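Local structure of putative pyridoxal phosphate-dependent transferase (Clostridium difficile, 4DQ6) at residues 144-147 with 151-154; 153-158 with 183-188. The protein belongs to the class I and II aminotransferase family and binds pyridoxal-5'-phosphate, here as a two-chain assembly. All blocks are in the same frame, centred on the assembly; numbering follows the deposited sequence.

Contact 1: 144-147 with 151-154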
loop_
_atom_site.group_PDB
_atom_site.type_symbol
_atom_site.label_atom_id
_atom_site.label_comp_id
_atom_site.label_asym_id
_atom_site.label_seq_id
_atom_site.Cartn_x
_atom_site.Cartn_y
_atom_site.Cartn_z
ATOM N N GLN A 144 28.722 11.732 -16.426
ATOM C CA GLN A 144 29.892 11.714 -17.324
ATOM C C GLN A 144 30.616 10.385 -17.073
ATOM O O GLN A 144 31.034 10.108 -15.928
ATOM C CB GLN A 144 30.823 12.922 -17.072
ATOM C CG GLN A 144 32.132 12.952 -17.864
ATOM C CD GLN A 144 32.922 14.271 -17.627
ATOM O OE1 GLN A 144 32.623 15.047 -16.715
ATOM N NE2 GLN A 144 33.918 14.530 -18.480
ATOM N N LYS A 145 30.776 9.584 -18.119
ATOM C CA LYS A 145 31.658 8.433 -18.080
ATOM C C LYS A 145 33.048 8.907 -18.456
ATOM O O LYS A 145 33.251 9.387 -19.585
ATOM C CB LYS A 145 31.233 7.306 -18.995
ATOM C CG LYS A 145 32.057 6.058 -18.714
ATOM C CD LYS A 145 31.611 4.934 -19.622
ATOM C CE LYS A 145 32.372 3.675 -19.337
ATOM N NZ LYS A 145 31.955 2.657 -20.347
ATOM N N LEU A 146 33.983 8.844 -17.529
ATOM C CA LEU A 146 35.344 9.312 -17.741
ATOM C C LEU A 146 36.110 8.303 -18.588
ATOM O O LEU A 146 35.697 7.179 -18.741
ATOM C CB LEU A 146 36.044 9.497 -16.384
ATOM C CG LEU A 146 35.485 10.532 -15.446
ATOM C CD1 LEU A 146 36.184 10.436 -14.090
ATOM C CD2 LEU A 146 35.536 11.918 -16.103
ATOM N N GLU A 147 37.185 8.773 -19.193
ATOM C CA GLU A 147 38.017 7.899 -19.993
ATOM C C GLU A 147 38.667 6.807 -19.168
ATOM O O GLU A 147 39.187 5.845 -19.734
ATOM C CB GLU A 147 39.113 8.663 -20.703
ATOM C CG GLU A 147 38.709 9.782 -21.670
ATOM C CD GLU A 147 37.589 9.433 -22.595
ATOM O OE1 GLU A 147 37.553 8.262 -23.103
ATOM O OE2 GLU A 147 36.744 10.361 -22.818
ATOM N N TYR A 151 32.180 6.684 -13.409
ATOM C CA TYR A 151 31.174 7.716 -13.579
ATOM C C TYR A 151 31.309 8.822 -12.539
ATOM O O TYR A 151 31.539 8.594 -11.365
ATOM C CB TYR A 151 29.754 7.161 -13.474
ATOM C CG TYR A 151 29.349 6.258 -14.605
ATOM C CD1 TYR A 151 29.686 4.908 -14.591
ATOM C CD2 TYR A 151 28.750 6.778 -15.780
ATOM C CE1 TYR A 151 29.318 4.070 -15.625
ATOM C CE2 TYR A 151 28.365 5.955 -16.833
ATOM C CZ TYR A 151 28.661 4.555 -16.720
ATOM O OH TYR A 151 28.273 3.796 -17.792
ATOM N N ILE A 152 31.081 10.056 -12.979
ATOM C CA ILE A 152 30.930 11.211 -12.101
ATOM C C ILE A 152 29.727 12.040 -12.554
ATOM O O ILE A 152 29.209 11.865 -13.650
ATOM C CB ILE A 152 32.237 12.081 -12.018
ATOM C CG1 ILE A 152 32.576 12.769 -13.342
ATOM C CG2 ILE A 152 33.328 11.178 -11.344
ATOM C CD1 ILE A 152 33.661 13.853 -13.213
ATOM N N MET A 153 29.282 12.882 -11.660
ATOM C CA MET A 153 28.324 13.953 -12.071
ATOM C C MET A 153 28.892 14.945 -13.074
ATOM O O MET A 153 30.082 15.332 -13.024
ATOM C CB MET A 153 27.815 14.648 -10.836
ATOM C CG MET A 153 27.209 13.704 -9.789
ATOM S SD MET A 153 26.336 14.661 -8.530
ATOM C CE MET A 153 25.804 13.342 -7.443
ATOM N N ASP A 154 28.043 15.367 -14.026
ATOM C CA ASP A 154 28.456 16.373 -14.979
ATOM C C ASP A 154 27.979 17.748 -14.492
ATOM O O ASP A 154 26.912 18.213 -14.858
ATOM C CB ASP A 154 27.954 16.054 -16.373
ATOM C CG ASP A 154 28.565 16.942 -17.439
ATOM O OD1 ASP A 154 29.066 18.046 -17.092
ATOM O OD2 ASP A 154 28.566 16.542 -18.639
HETATM O O HOH W 1 31.880 16.755 -13.922
#
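Q144 and I152 are joined by two backbone hydrogen bonds, so that each residue gives its N-H to the other's carbonyl. The bond from Q144 N to I152 O measures 2.8 Å. Its return, from I152 N to Q144 O, is 2.9 Å long and straighter, with 168° at the hydrogen. Q144 O also receives a CA-H...O contact from Y151, whose CA lies 3.4 Å away. The Q144 side chain is extended, with CG anti to the backbone N (chi1 175°), and runs alongside I152, its OE1 passing 3.8 Å from I152 CD1. This OE1 takes a weak bond, 3.4 Å long, from a water that also donates to M153 O, at a distance short enough to be doubtful. Beyond Q144, L146 crosses I152 at about a right angle, and its CD2 meets I152 CD1 at 4.0 Å. K145 and Y151, the non-hydrogen-bonded pair, put their side chains on the other face of the hairpin. There K145 CG lies over one face of the Y151 ring, offset toward the rim and 4.1 Å above the plane, while K145 CB comes 3.8 Å from Y151 CE2. The polar ends of both side chains find partners elsewhere: K145 NZ bonds Y367 OH, and Y151 OH bonds W329 NE1. The backbone carbonyl of Y151 accepts from R179 NH2. This is a short two-stranded antiparallel beta hairpin, separate from the seven-stranded sheet and leading through M153 and D154 into helix 155-161.

Contact 2: 153-158 with 183-188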
loop_
_atom_site.group_PDB
_atom_site.type_symbol
_atom_site.label_atom_id
_atom_site.label_comp_id
_atom_site.label_asym_id
_atom_site.label_seq_id
_atom_site.Cartn_x
_atom_site.Cartn_y
_atom_site.Cartn_z
ATOM N N MET A 153 29.282 12.882 -11.660
ATOM C CA MET A 153 28.324 13.953 -12.071
ATOM C C MET A 153 28.892 14.945 -13.074
ATOM O O MET A 153 30.082 15.332 -13.024
ATOM C CB MET A 153 27.815 14.648 -10.836
ATOM C CG MET A 153 27.209 13.704 -9.789
ATOM S SD MET A 153 26.336 14.661 -8.530
ATOM C CE MET A 153 25.804 13.342 -7.443
ATOM N N ASP A 154 28.043 15.367 -14.026
ATOM C CA ASP A 154 28.456 16.373 -14.979
ATOM C C ASP A 154 27.979 17.748 -14.492
ATOM O O ASP A 154 26.912 18.213 -14.858
ATOM C CB ASP A 154 27.954 16.054 -16.373
ATOM C CG ASP A 154 28.565 16.942 -17.439
ATOM O OD1 ASP A 154 29.066 18.046 -17.092
ATOM O OD2 ASP A 154 28.566 16.542 -18.639
ATOM N N TYR A 155 28.797 18.376 -13.655
ATOM C CA TYR A 155 28.380 19.557 -12.927
ATOM C C TYR A 155 28.147 20.721 -13.871
ATOM O O TYR A 155 27.225 21.513 -13.622
ATOM C CB TYR A 155 29.399 19.917 -11.843
ATOM C CG TYR A 155 29.524 18.886 -10.749
ATOM C CD1 TYR A 155 28.502 18.701 -9.806
ATOM C CD2 TYR A 155 30.622 18.086 -10.693
ATOM C CE1 TYR A 155 28.609 17.769 -8.800
ATOM C CE2 TYR A 155 30.729 17.154 -9.676
ATOM C CZ TYR A 155 29.711 16.989 -8.776
ATOM O OH TYR A 155 29.844 16.080 -7.763
ATOM N N GLU A 156 28.979 20.857 -14.919
ATOM C CA GLU A 156 28.783 21.865 -15.951
ATOM C C GLU A 156 27.441 21.646 -16.639
ATOM O O GLU A 156 26.720 22.606 -16.895
ATOM C CB GLU A 156 29.926 21.827 -17.004
ATOM C CG GLU A 156 29.884 22.925 -18.061
ATOM C CD GLU A 156 31.002 22.814 -19.102
ATOM O OE1 GLU A 156 31.452 23.861 -19.609
ATOM O OE2 GLU A 156 31.420 21.675 -19.408
ATOM N N ASP A 157 27.111 20.396 -16.965
ATOM C CA ASP A 157 25.857 20.111 -17.672
ATOM C C ASP A 157 24.645 20.452 -16.809
ATOM O O ASP A 157 23.664 21.047 -17.313
ATOM C CB ASP A 157 25.807 18.656 -18.144
ATOM C CG ASP A 157 24.659 18.376 -19.050
ATOM O OD1 ASP A 157 24.611 18.912 -20.199
ATOM O OD2 ASP A 157 23.757 17.649 -18.594
ATOM N N ILE A 158 24.731 20.114 -15.515
ATOM C CA ILE A 158 23.676 20.415 -14.527
ATOM C C ILE A 158 23.446 21.926 -14.499
ATOM O O ILE A 158 22.310 22.406 -14.674
ATOM C CB ILE A 158 24.082 20.014 -13.123
ATOM C CG1 ILE A 158 24.162 18.478 -13.025
ATOM C CG2 ILE A 158 23.054 20.473 -12.121
ATOM C CD1 ILE A 158 24.689 17.921 -11.691
ATOM N N LYS A 183 31.325 12.920 0.010
ATOM C CA LYS A 183 30.819 14.164 0.598
ATOM C C LYS A 183 31.123 15.313 -0.297
ATOM O O LYS A 183 30.257 16.152 -0.535
ATOM C CB LYS A 183 31.415 14.351 1.965
ATOM C CG LYS A 183 30.963 15.648 2.614
ATOM C CD LYS A 183 31.841 15.912 3.820
ATOM C CE LYS A 183 31.294 15.133 4.996
ATOM N NZ LYS A 183 29.984 15.700 5.446
ATOM N N ASP A 184 32.343 15.377 -0.815
ATOM C CA ASP A 184 32.663 16.500 -1.698
ATOM C C ASP A 184 31.871 16.518 -3.009
ATOM O O ASP A 184 31.501 17.602 -3.553
ATOM C CB ASP A 184 34.156 16.582 -1.990
ATOM C CG ASP A 184 34.994 17.070 -0.785
ATOM O OD1 ASP A 184 34.436 17.557 0.213
ATOM O OD2 ASP A 184 36.251 17.014 -0.910
ATOM N N GLU A 185 31.546 15.340 -3.537
ATOM C CA GLU A 185 30.698 15.299 -4.720
ATOM C C GLU A 185 29.277 15.780 -4.409
ATOM O O GLU A 185 28.641 16.476 -5.194
ATOM C CB GLU A 185 30.643 13.906 -5.346
ATOM C CG GLU A 185 31.890 13.505 -6.080
ATOM C CD GLU A 185 31.876 12.051 -6.517
ATOM O OE1 GLU A 185 31.701 11.219 -5.638
ATOM O OE2 GLU A 185 32.051 11.789 -7.735
ATOM N N LEU A 186 28.784 15.418 -3.240
ATOM C CA LEU A 186 27.450 15.808 -2.815
ATOM C C LEU A 186 27.390 17.279 -2.446
ATOM O O LEU A 186 26.417 17.979 -2.801
ATOM C CB LEU A 186 27.026 14.966 -1.627
ATOM C CG LEU A 186 26.835 13.483 -1.961
ATOM C CD1 LEU A 186 26.737 12.704 -0.658
ATOM C CD2 LEU A 186 25.593 13.310 -2.828
ATOM N N LYS A 187 28.461 17.790 -1.854
ATOM C CA LYS A 187 28.527 19.248 -1.583
ATOM C C LYS A 187 28.465 20.040 -2.849
ATOM O O LYS A 187 27.766 21.039 -2.914
ATOM C CB LYS A 187 29.831 19.588 -0.892
ATOM C CG LYS A 187 29.841 19.188 0.560
ATOM C CD LYS A 187 31.253 19.347 1.142
ATOM C CE LYS A 187 31.183 19.607 2.633
ATOM N NZ LYS A 187 32.333 20.473 3.022
ATOM N N LYS A 188 29.204 19.604 -3.864
ATOM C CA LYS A 188 29.185 20.389 -5.118
ATOM C C LYS A 188 27.787 20.423 -5.719
ATOM O O LYS A 188 27.303 21.465 -6.147
ATOM C CB LYS A 188 30.227 19.852 -6.080
ATOM C CG LYS A 188 30.533 20.827 -7.213
ATOM C CD LYS A 188 31.812 20.397 -7.909
ATOM C CE LYS A 188 31.953 21.046 -9.258
ATOM N NZ LYS A 188 32.396 22.447 -9.108
HETATM O O HOH W 2 30.658 13.597 -9.177
#
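Y155 OH is held by a backbone carbonyl and a water. It donates to E185 O over 2.9 Å, a bond that meets the carbonyl well off its axis, at a C=O...O angle of 106°, with the donor tilted 20° from the carbonyl plane. The water donates to Y155 OH and to E185 OE2, 2.7 Å away, while accepting from M153 N, so it ties the start of one segment to the acidic side chain of the other. E185 CB lies 3.3 Å from Y155 OH, close beside the hydroxyl. The other carboxylate oxygen, E185 OE1, is engaged by R179 in a salt bridge and by the backbone N of T182, which helps fix the group the water binds.

The Y155 ring is sandwiched between aliphatic groups. K188 crosses one face obliquely: its CD sits over the centre, 3.8 Å from the centroid, in a CH-pi contact, and its CE comes within 3.5 Å of Y155 CD2. A turn about the K188 CD-CE bond (chi4 77°) swings NZ out of line with the chain; NZ is 5.3 Å from the centroid of the Y155 ring, at most a weak cation-pi attraction. M153 CB lies on the opposite ring face, offset toward the rim. At the helix start, D154 OD1 accepts from D157 N at 3.1 Å, an N-cap bond that meets the carboxylate from above its plane.

The first turn of helix 155-161 thus packs against the first turns of helix 183-195. Farther along that helix, L189 and I192 receive I158, while M153 and L186 both reach L170 on strand 165-171 of the large mixed sheet.

Contacts 1 and 2 are successive along the chain and share M153 and D154, the two residues between strand 151-152 and helix 155-161; their centres are 10 Å apart. They also touch directly, I152 CG2 packing 3.9 Å from E185 OE2. R179 connects them further, bonding the backbone oxygen of Y151 in contact 1 and the carboxylate of E185 in contact 2. Both centres lie about 20 Å from the centre of the chain, on the same side of it. Pyridoxal-5'-phosphate is about 13 Å from the side chain of the shared M153, and none of the four segments contributes a residue to its pocket.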